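Local coordinates for protein probable porin (Pseudomonas aeruginosa, PDB 4FT6) that probably forms a porin channel of the OprD family, a beta-barrel that lets small solutes pass through the bacterial outer membrane, at residues M140-E145 / T150-Q155; L170-R175 / A243-L248; M279-G284 / N297-G302. All blocks are in the same frame, centred on the assembly; numbering follows the deposited sequence.

Interaction 1 is a surface contact between two barrel strands, whereas interactions 2 and 3 join irregular loop segments and are partly buried. Their chemistry follows their place: paired backbone amides and carbonyls carry interaction 1, apolar side-chain packing without a direct hydrogen bond carries interaction 2, and interaction 3 combines one backbone bond with a chain of polar side chains. Interactions 2 and 3 have centres about 11 Å apart and touch directly, because 170-175 runs alongside 279-284 and shares backbone hydrogen bonds with it. Interaction 1 stands apart, its centre about 26 Å from either of the others, in the wall rather than among the loops.

Interaction 1: M140-E145 / T150-Q155; sequences MLTSRE and TLHGGQ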
loop_
_atom_site.group_PDB
_atom_site.type_symbol
_atom_site.label_atom_id
_atom_site.label_comp_id
_atom_site.label_asym_id
_atom_site.label_seq_id
_atom_site.Cartn_x
_atom_site.Cartn_y
_atom_site.Cartn_z
ATOM N N MET A 140 6.186 10.474 -13.629
ATOM C CA MET A 140 6.040 11.225 -12.394
ATOM C C MET A 140 7.004 12.386 -12.333
ATOM O O MET A 140 8.199 12.253 -12.629
ATOM C CB MET A 140 6.253 10.329 -11.169
ATOM C CG MET A 140 5.285 9.176 -11.065
ATOM S SD MET A 140 5.768 8.059 -9.737
ATOM C CE MET A 140 5.259 9.030 -8.320
ATOM N N LEU A 141 6.463 13.531 -11.944
ATOM C CA LEU A 141 7.274 14.702 -11.686
ATOM C C LEU A 141 7.257 14.958 -10.177
ATOM O O LEU A 141 6.211 14.863 -9.525
ATOM C CB LEU A 141 6.719 15.908 -12.447
ATOM C CG LEU A 141 7.554 17.181 -12.465
ATOM C CD1 LEU A 141 8.958 16.826 -12.890
ATOM C CD2 LEU A 141 6.961 18.195 -13.431
ATOM N N THR A 142 8.426 15.264 -9.629
ATOM C CA THR A 142 8.566 15.576 -8.221
ATOM C C THR A 142 9.489 16.782 -8.099
ATOM O O THR A 142 10.611 16.775 -8.631
ATOM C CB THR A 142 9.193 14.417 -7.469
ATOM O OG1 THR A 142 8.542 13.194 -7.847
ATOM C CG2 THR A 142 9.096 14.655 -5.944
ATOM N N SER A 143 9.030 17.827 -7.422
ATOM C CA SER A 143 9.818 19.051 -7.393
ATOM C C SER A 143 9.865 19.691 -6.022
ATOM O O SER A 143 8.834 19.850 -5.354
ATOM C CB SER A 143 9.329 20.058 -8.433
ATOM O OG SER A 143 10.239 21.139 -8.493
ATOM N N ARG A 144 11.077 20.042 -5.609
ATOM C CA ARG A 144 11.306 20.662 -4.316
ATOM C C ARG A 144 12.353 21.758 -4.453
ATOM O O ARG A 144 13.450 21.685 -3.897
ATOM C CB ARG A 144 11.706 19.612 -3.276
ATOM C CG ARG A 144 12.804 18.676 -3.710
ATOM C CD ARG A 144 12.970 17.563 -2.693
ATOM N NE ARG A 144 11.900 16.570 -2.767
ATOM C CZ ARG A 144 12.054 15.290 -2.439
ATOM N NH1 ARG A 144 13.232 14.860 -2.011
ATOM N NH2 ARG A 144 11.037 14.442 -2.540
ATOM N N GLU A 145 12.005 22.777 -5.224
ATOM C CA GLU A 145 12.896 23.908 -5.409
ATOM C C GLU A 145 12.856 24.840 -4.197
ATOM O O GLU A 145 13.829 25.536 -3.905
ATOM C CB GLU A 145 12.540 24.648 -6.697
ATOM C CG GLU A 145 12.654 23.767 -7.950
ATOM C CD GLU A 145 14.087 23.346 -8.259
ATOM O OE1 GLU A 145 15.023 24.113 -7.942
ATOM O OE2 GLU A 145 14.283 22.250 -8.824
ATOM N N THR A 150 7.163 20.552 -1.383
ATOM C CA THR A 150 7.351 19.494 -2.356
ATOM C C THR A 150 6.137 19.468 -3.265
ATOM O O THR A 150 4.996 19.311 -2.801
ATOM C CB THR A 150 7.519 18.123 -1.696
ATOM O OG1 THR A 150 8.620 18.165 -0.783
ATOM C CG2 THR A 150 7.795 17.056 -2.750
ATOM N N LEU A 151 6.383 19.642 -4.562
ATOM C CA LEU A 151 5.302 19.668 -5.534
ATOM C C LEU A 151 5.316 18.379 -6.342
ATOM O O LEU A 151 6.383 17.853 -6.671
ATOM C CB LEU A 151 5.412 20.896 -6.437
ATOM C CG LEU A 151 5.357 22.247 -5.716
ATOM C CD1 LEU A 151 5.987 23.311 -6.591
ATOM C CD2 LEU A 151 3.924 22.621 -5.369
ATOM N N HIS A 152 4.121 17.868 -6.633
ATOM C CA HIS A 152 3.957 16.609 -7.350
ATOM C C HIS A 152 3.035 16.768 -8.536
ATOM O O HIS A 152 1.994 17.419 -8.444
ATOM C CB HIS A 152 3.341 15.553 -6.447
ATOM C CG HIS A 152 4.102 15.320 -5.185
ATOM N ND1 HIS A 152 5.073 14.342 -5.072
ATOM C CD2 HIS A 152 4.042 15.926 -3.976
ATOM C CE1 HIS A 152 5.567 14.357 -3.850
ATOM N NE2 HIS A 152 4.959 15.312 -3.162
ATOM N N GLY A 153 3.403 16.125 -9.638
ATOM C CA GLY A 153 2.534 16.029 -10.792
ATOM C C GLY A 153 2.847 14.746 -11.544
ATOM O O GLY A 153 3.993 14.262 -11.533
ATOM N N GLY A 154 1.835 14.180 -12.192
ATOM C CA GLY A 154 2.068 13.023 -13.025
ATOM C C GLY A 154 0.808 12.502 -13.687
ATOM O O GLY A 154 -0.316 12.942 -13.380
ATOM N N GLN A 155 1.009 11.554 -14.602
ATOM C CA GLN A 155 -0.083 10.888 -15.290
ATOM C C GLN A 155 0.232 9.401 -15.426
ATOM O O GLN A 155 1.315 9.018 -15.873
ATOM C CB GLN A 155 -0.333 11.520 -16.678
ATOM C CG GLN A 155 -0.995 10.581 -17.679
ATOM C CD GLN A 155 -1.263 11.223 -19.040
ATOM O OE1 GLN A 155 -1.053 10.596 -20.088
ATOM N NE2 GLN A 155 -1.760 12.461 -19.028
#
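Leu141 with Gly153 and Ser143 with Leu151 form the two hydrogen-bonded pairs of this antiparallel ladder, each closed by a bond in both directions. Gly153 N reaches Leu141 O at 3.1 Å, and Ser143 N reaches Leu151 O at 2.8 Å. Between and beside them, Thr142-His152 and Met140-Gly154 are non-hydrogen-bonded pairs.

Thr150, just after the turn of the hairpin, can be followed outward from the backbone. From CB the side chain forks. A chi1 of -57° sets OG1 beside the backbone N and puts the methyl anti to it, with Thr150 CG2 4.0 Å from Ser143 O. The same methyl stands at the edge of the Arg144 guanidinium, near its plane, with Arg144 NE 4.1 Å from Thr150 CG2. It also approaches the methyl of Thr142, with 4.2 Å between Thr150 CG2 and Thr142 CG2. On the other branch, Thr150 OG1 comes no nearer than 4.2 Å to Arg144 NE. Arg144 itself runs alongside Thr150, pointing the same way, and bends at chi3 (75°) to bring the guanidinium beside the methyl. Thr142 and His152 likewise lie side by side, the methyl Thr142 CG2 meeting the imidazole obliquely at 4.1 Å from His152 CE1.

Antiparallel hairpins of this kind, repeated in series, build a porin wall. Met140 reaches Leu117, Pro119 and Leu121, while His152 stacks on Trp202. On the face carrying Leu141 and Ser143, Ser143 OG bonds to Thr110 OG1. Strand 139-143 pairs on its other edge with strand 110-114, and strand 149-160 with strand 183-192, so the hairpin is continuous with the wall to both sides.

Interaction 2: L170-R175 / A243-L248; sequences LSVDGR and AKLGEL
Val172 and Leu245 reach toward each other tip to tip, methyl against methyl, with Val172 CG1 3.4 Å from Leu245 CD1. Leu245 is the hub of the contact. Leu245 CD1 meets Val172 at one point and the aliphatic root of Arg175 at another, lying 3.8 Å from Arg175 CB and 3.9 Å from Arg175 CG. The second methyl shares in this, Leu245 CD2 being 4.1 Å from Arg175 CB. Here the two side chains cross obliquely, so the leucine fork spans the base of the arginine rather than running along it.

Beyond CG the arginine takes a different course. A bend at chi2 (-68°) turns its chain away from Leu245 and past Leu248, the two side chains sliding by each other in opposite directions. Arg175 NH1 ends 3.7 Å from Leu248 CD2, which meets the guanidinium obliquely. The charge is answered elsewhere, by a salt bridge from Arg175 NH2 to Asp277. One residue thus offers hydrocarbon to Leu245 at its root and, at its tip, a guanidinium to Leu248 and to Asp277.

Tight turns present both sets of side chains. Arg175 N donates to Val172 O at 3.1 Å across a type II beta turn with Gly174 at its third position, and this brings Val172 and Arg175 together against Leu245. Opposite them, Ala243 to Gly246 form a type I turn that holds Leu245 forward.

Both segments belong to loops at one end of the barrel. The loop with 170-175 precedes strand 183-192, and that with 243-248 joins strand 226-239 to strand 249-261, where Leu248 N bonds to Asp239. Val172 also touches Ile209, in the short connection between strands 197-206 and 210-223.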
loop_
_atom_site.group_PDB
_atom_site.type_symbol
_atom_site.label_atom_id
_atom_site.label_comp_id
_atom_site.label_asym_id
_atom_site.label_seq_id
_atom_site.Cartn_x
_atom_site.Cartn_y
_atom_site.Cartn_z
ATOM N N LEU A 170 -6.566 1.458 -16.176
ATOM C CA LEU A 170 -6.977 1.707 -14.795
ATOM C C LEU A 170 -8.496 1.611 -14.611
ATOM O O LEU A 170 -9.261 1.795 -15.567
ATOM C CB LEU A 170 -6.509 3.082 -14.331
ATOM C CG LEU A 170 -5.027 3.390 -14.115
ATOM C CD1 LEU A 170 -4.174 2.146 -14.236
ATOM C CD2 LEU A 170 -4.560 4.478 -15.081
ATOM N N SER A 171 -8.923 1.303 -13.387
ATOM C CA SER A 171 -10.345 1.176 -13.035
ATOM C C SER A 171 -10.444 1.364 -11.522
ATOM O O SER A 171 -9.411 1.520 -10.856
ATOM C CB SER A 171 -10.886 -0.197 -13.446
ATOM O OG SER A 171 -10.377 -1.212 -12.606
ATOM N N VAL A 172 -11.648 1.362 -10.954
ATOM C CA VAL A 172 -11.704 1.642 -9.524
ATOM C C VAL A 172 -11.997 0.403 -8.721
ATOM O O VAL A 172 -12.795 -0.435 -9.148
ATOM C CB VAL A 172 -12.628 2.838 -9.161
ATOM C CG1 VAL A 172 -13.273 3.406 -10.416
ATOM C CG2 VAL A 172 -13.653 2.463 -8.093
ATOM N N ASP A 173 -11.331 0.296 -7.568
ATOM C CA ASP A 173 -11.384 -0.906 -6.747
ATOM C C ASP A 173 -12.806 -1.279 -6.387
ATOM O O ASP A 173 -13.594 -0.420 -5.994
ATOM C CB ASP A 173 -10.567 -0.740 -5.472
ATOM C CG ASP A 173 -10.321 -2.062 -4.786
ATOM O OD1 ASP A 173 -11.174 -2.478 -3.981
ATOM O OD2 ASP A 173 -9.287 -2.709 -5.074
ATOM N N GLY A 174 -13.141 -2.554 -6.560
ATOM C CA GLY A 174 -14.456 -3.050 -6.199
ATOM C C GLY A 174 -15.535 -2.818 -7.233
ATOM O O GLY A 174 -16.607 -3.402 -7.127
ATOM N N ARG A 175 -15.274 -1.973 -8.229
ATOM C CA ARG A 175 -16.288 -1.688 -9.257
ATOM C C ARG A 175 -15.998 -2.359 -10.596
ATOM O O ARG A 175 -16.801 -3.144 -11.100
ATOM C CB ARG A 175 -16.455 -0.174 -9.479
ATOM C CG ARG A 175 -16.686 0.652 -8.221
ATOM C CD ARG A 175 -18.025 0.371 -7.569
ATOM N NE ARG A 175 -18.262 1.221 -6.392
ATOM C CZ ARG A 175 -19.078 2.276 -6.370
ATOM N NH1 ARG A 175 -19.745 2.619 -7.462
ATOM N NH2 ARG A 175 -19.234 2.990 -5.257
ATOM N N ALA A 243 -18.599 10.416 -16.590
ATOM C CA ALA A 243 -19.089 9.790 -15.373
ATOM C C ALA A 243 -19.551 8.359 -15.646
ATOM O O ALA A 243 -20.722 8.008 -15.435
ATOM C CB ALA A 243 -20.220 10.625 -14.757
ATOM N N LYS A 244 -18.612 7.522 -16.074
ATOM C CA LYS A 244 -18.943 6.175 -16.520
ATOM C C LYS A 244 -19.495 5.262 -15.424
ATOM O O LYS A 244 -20.391 4.457 -15.671
ATOM C CB LYS A 244 -17.738 5.550 -17.201
ATOM C CG LYS A 244 -17.505 6.123 -18.578
ATOM C CD LYS A 244 -16.058 5.958 -18.983
ATOM C CE LYS A 244 -15.822 4.660 -19.692
ATOM N NZ LYS A 244 -14.372 4.545 -19.999
ATOM N N LEU A 245 -18.984 5.398 -14.209
ATOM C CA LEU A 245 -19.555 4.651 -13.104
ATOM C C LEU A 245 -20.852 5.286 -12.607
ATOM O O LEU A 245 -21.431 4.807 -11.639
ATOM C CB LEU A 245 -18.553 4.521 -11.959
ATOM C CG LEU A 245 -17.523 3.420 -12.197
ATOM C CD1 LEU A 245 -16.617 3.325 -11.012
ATOM C CD2 LEU A 245 -18.222 2.085 -12.423
ATOM N N GLY A 246 -21.318 6.340 -13.280
ATOM C CA GLY A 246 -22.472 7.099 -12.815
ATOM C C GLY A 246 -22.078 8.191 -11.823
ATOM O O GLY A 246 -20.897 8.514 -11.677
ATOM N N GLU A 247 -23.056 8.773 -11.141
ATOM C CA GLU A 247 -22.765 9.751 -10.087
ATOM C C GLU A 247 -22.136 9.067 -8.887
ATOM O O GLU A 247 -22.649 8.064 -8.405
ATOM C CB GLU A 247 -24.042 10.475 -9.654
ATOM C CG GLU A 247 -24.607 11.410 -10.715
ATOM C CD GLU A 247 -25.984 11.959 -10.363
ATOM O OE1 GLU A 247 -26.656 11.382 -9.477
ATOM O OE2 GLU A 247 -26.395 12.968 -10.982
ATOM N N LEU A 248 -21.022 9.613 -8.409
ATOM C CA LEU A 248 -20.295 9.039 -7.279
ATOM C C LEU A 248 -20.178 10.100 -6.198
ATOM O O LEU A 248 -20.100 11.302 -6.487
ATOM C CB LEU A 248 -18.906 8.579 -7.709
ATOM C CG LEU A 248 -18.894 7.485 -8.790
ATOM C CD1 LEU A 248 -17.486 7.268 -9.338
ATOM C CD2 LEU A 248 -19.450 6.188 -8.201
#

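Interaction 3: M279-G284 / N297-G302; sequences MLYIAG and NFTSAG
Met279 and Thr299 meet through both backbone and side chain. Met279 N donates to Thr299 O at 3.1 Å, approaching in the carbonyl plane although the N-H is bent to 137°. Beside this bond the two side chains touch at their roots, Met279 CB lying 3.5 Å from Thr299 CB and 3.8 Å from the methyl Thr299 CG2.

A second link runs through polar tips. Tyr281 and Asn297 approach from opposite directions, and Asn297 ND2 donates to Tyr281 OH at 3.0 Å. The ring and amide planes stand 69° apart, and Asn297 ND2 comes to the ring obliquely, its bond tilted somewhat out of the amide plane. Thr299 OG1 sits near the ring plane at its edge, 4.4 Å from Tyr281 CE1.

Both segments lie in the single long loop between strands 264-274 and 304-313 of the barrel. In OprD-family porins the corresponding loop folds inward and helps to narrow the channel, and this cross-link between its two limbs is consistent with such a place.

The next shell fixes the amide. With chi1 at 67°, Asn297 CG lies between the backbone N and the carbonyl carbon, which brings the amide to both Tyr281 OH and Thr299 OG1. Thr299 OG1 donates to Asn297 OD1 at 2.8 Å, from above the carbonyl plane, so that oxygen and nitrogen ends of Asn297 are both engaged and its rotation is set. Farther out, Gln271 NE2 of strand 264-274 bonds to Asn297 O. The backbone of Tyr281 is held by Asp173 in a neighbouring loop, and Met279 packs on Met273 and Phe235 of the wall.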
loop_
_atom_site.group_PDB
_atom_site.type_symbol
_atom_site.label_atom_id
_atom_site.label_comp_id
_atom_site.label_asym_id
_atom_site.label_seq_id
_atom_site.Cartn_x
_atom_site.Cartn_y
_atom_site.Cartn_z
ATOM N N MET A 279 -15.306 4.549 0.229
ATOM C CA MET A 279 -14.035 5.018 -0.322
ATOM C C MET A 279 -13.812 4.540 -1.765
ATOM O O MET A 279 -14.018 3.372 -2.092
ATOM C CB MET A 279 -12.877 4.553 0.549
ATOM C CG MET A 279 -11.532 4.875 -0.035
ATOM S SD MET A 279 -11.083 6.570 0.316
ATOM C CE MET A 279 -9.578 6.735 -0.662
ATOM N N LEU A 280 -13.408 5.470 -2.621
ATOM C CA LEU A 280 -13.177 5.217 -4.027
ATOM C C LEU A 280 -11.677 5.358 -4.285
ATOM O O LEU A 280 -11.057 6.360 -3.924
ATOM C CB LEU A 280 -13.959 6.217 -4.886
ATOM C CG LEU A 280 -15.482 6.072 -4.787
ATOM C CD1 LEU A 280 -16.226 7.344 -5.236
ATOM C CD2 LEU A 280 -15.939 4.868 -5.608
ATOM N N TYR A 281 -11.082 4.337 -4.896
ATOM C CA TYR A 281 -9.643 4.337 -5.153
ATOM C C TYR A 281 -9.301 3.447 -6.336
ATOM O O TYR A 281 -10.177 2.777 -6.915
ATOM C CB TYR A 281 -8.850 3.941 -3.893
ATOM C CG TYR A 281 -9.292 2.653 -3.210
ATOM C CD1 TYR A 281 -10.455 2.590 -2.445
ATOM C CD2 TYR A 281 -8.514 1.510 -3.286
ATOM C CE1 TYR A 281 -10.838 1.396 -1.800
ATOM C CE2 TYR A 281 -8.884 0.327 -2.654
ATOM C CZ TYR A 281 -10.038 0.270 -1.916
ATOM O OH TYR A 281 -10.370 -0.915 -1.296
ATOM N N ILE A 282 -8.031 3.420 -6.708
ATOM C CA ILE A 282 -7.691 2.676 -7.909
ATOM C C ILE A 282 -7.563 1.174 -7.631
ATOM O O ILE A 282 -7.094 0.755 -6.561
ATOM C CB ILE A 282 -6.514 3.336 -8.649
ATOM C CG1 ILE A 282 -7.066 4.554 -9.383
ATOM C CG2 ILE A 282 -5.867 2.401 -9.649
ATOM C CD1 ILE A 282 -6.039 5.523 -9.677
ATOM N N ALA A 283 -8.060 0.367 -8.563
ATOM C CA ALA A 283 -8.134 -1.086 -8.373
ATOM C C ALA A 283 -6.811 -1.672 -7.873
ATOM O O ALA A 283 -5.767 -1.469 -8.496
ATOM C CB ALA A 283 -8.550 -1.774 -9.675
ATOM N N GLY A 284 -6.856 -2.388 -6.750
ATOM C CA GLY A 284 -5.704 -3.143 -6.276
ATOM C C GLY A 284 -4.749 -2.308 -5.449
ATOM O O GLY A 284 -3.763 -2.805 -4.896
ATOM N N ASN A 297 -10.400 -2.998 5.052
ATOM C CA ASN A 297 -10.010 -1.594 5.190
ATOM C C ASN A 297 -11.149 -0.668 5.681
ATOM O O ASN A 297 -10.984 0.557 5.791
ATOM C CB ASN A 297 -9.344 -1.073 3.896
ATOM C CG ASN A 297 -10.309 -1.002 2.740
ATOM O OD1 ASN A 297 -11.494 -1.310 2.887
ATOM N ND2 ASN A 297 -9.821 -0.569 1.588
ATOM N N PHE A 298 -12.291 -1.279 5.980
ATOM C CA PHE A 298 -13.416 -0.586 6.605
ATOM C C PHE A 298 -13.873 0.617 5.795
ATOM O O PHE A 298 -14.002 1.712 6.323
ATOM C CB PHE A 298 -13.050 -0.186 8.040
ATOM C CG PHE A 298 -12.791 -1.373 8.944
ATOM C CD1 PHE A 298 -11.526 -1.947 9.025
ATOM C CD2 PHE A 298 -13.820 -1.938 9.690
ATOM C CE1 PHE A 298 -11.296 -3.058 9.856
ATOM C CE2 PHE A 298 -13.588 -3.041 10.519
ATOM C CZ PHE A 298 -12.331 -3.603 10.600
ATOM N N THR A 299 -14.138 0.397 4.514
ATOM C CA THR A 299 -14.458 1.490 3.598
ATOM C C THR A 299 -15.816 1.357 2.920
ATOM O O THR A 299 -16.067 2.016 1.899
ATOM C CB THR A 299 -13.397 1.636 2.500
ATOM O OG1 THR A 299 -13.361 0.434 1.731
ATOM C CG2 THR A 299 -12.027 1.919 3.094
ATOM N N SER A 300 -16.676 0.506 3.479
ATOM C CA SER A 300 -18.042 0.368 2.986
ATOM C C SER A 300 -18.813 1.674 3.174
ATOM O O SER A 300 -18.493 2.466 4.069
ATOM C CB SER A 300 -18.765 -0.743 3.735
ATOM O OG SER A 300 -18.184 -1.983 3.429
ATOM N N ALA A 301 -19.828 1.892 2.341
ATOM C CA ALA A 301 -20.648 3.094 2.442
ATOM C C ALA A 301 -21.167 3.316 3.870
ATOM O O ALA A 301 -21.786 2.432 4.470
ATOM C CB ALA A 301 -21.812 3.049 1.441
ATOM N N GLY A 302 -20.887 4.497 4.414
ATOM C CA GLY A 302 -21.371 4.880 5.732
ATOM C C GLY A 302 -20.614 4.260 6.891
ATOM O O GLY A 302 -20.970 4.485 8.056
#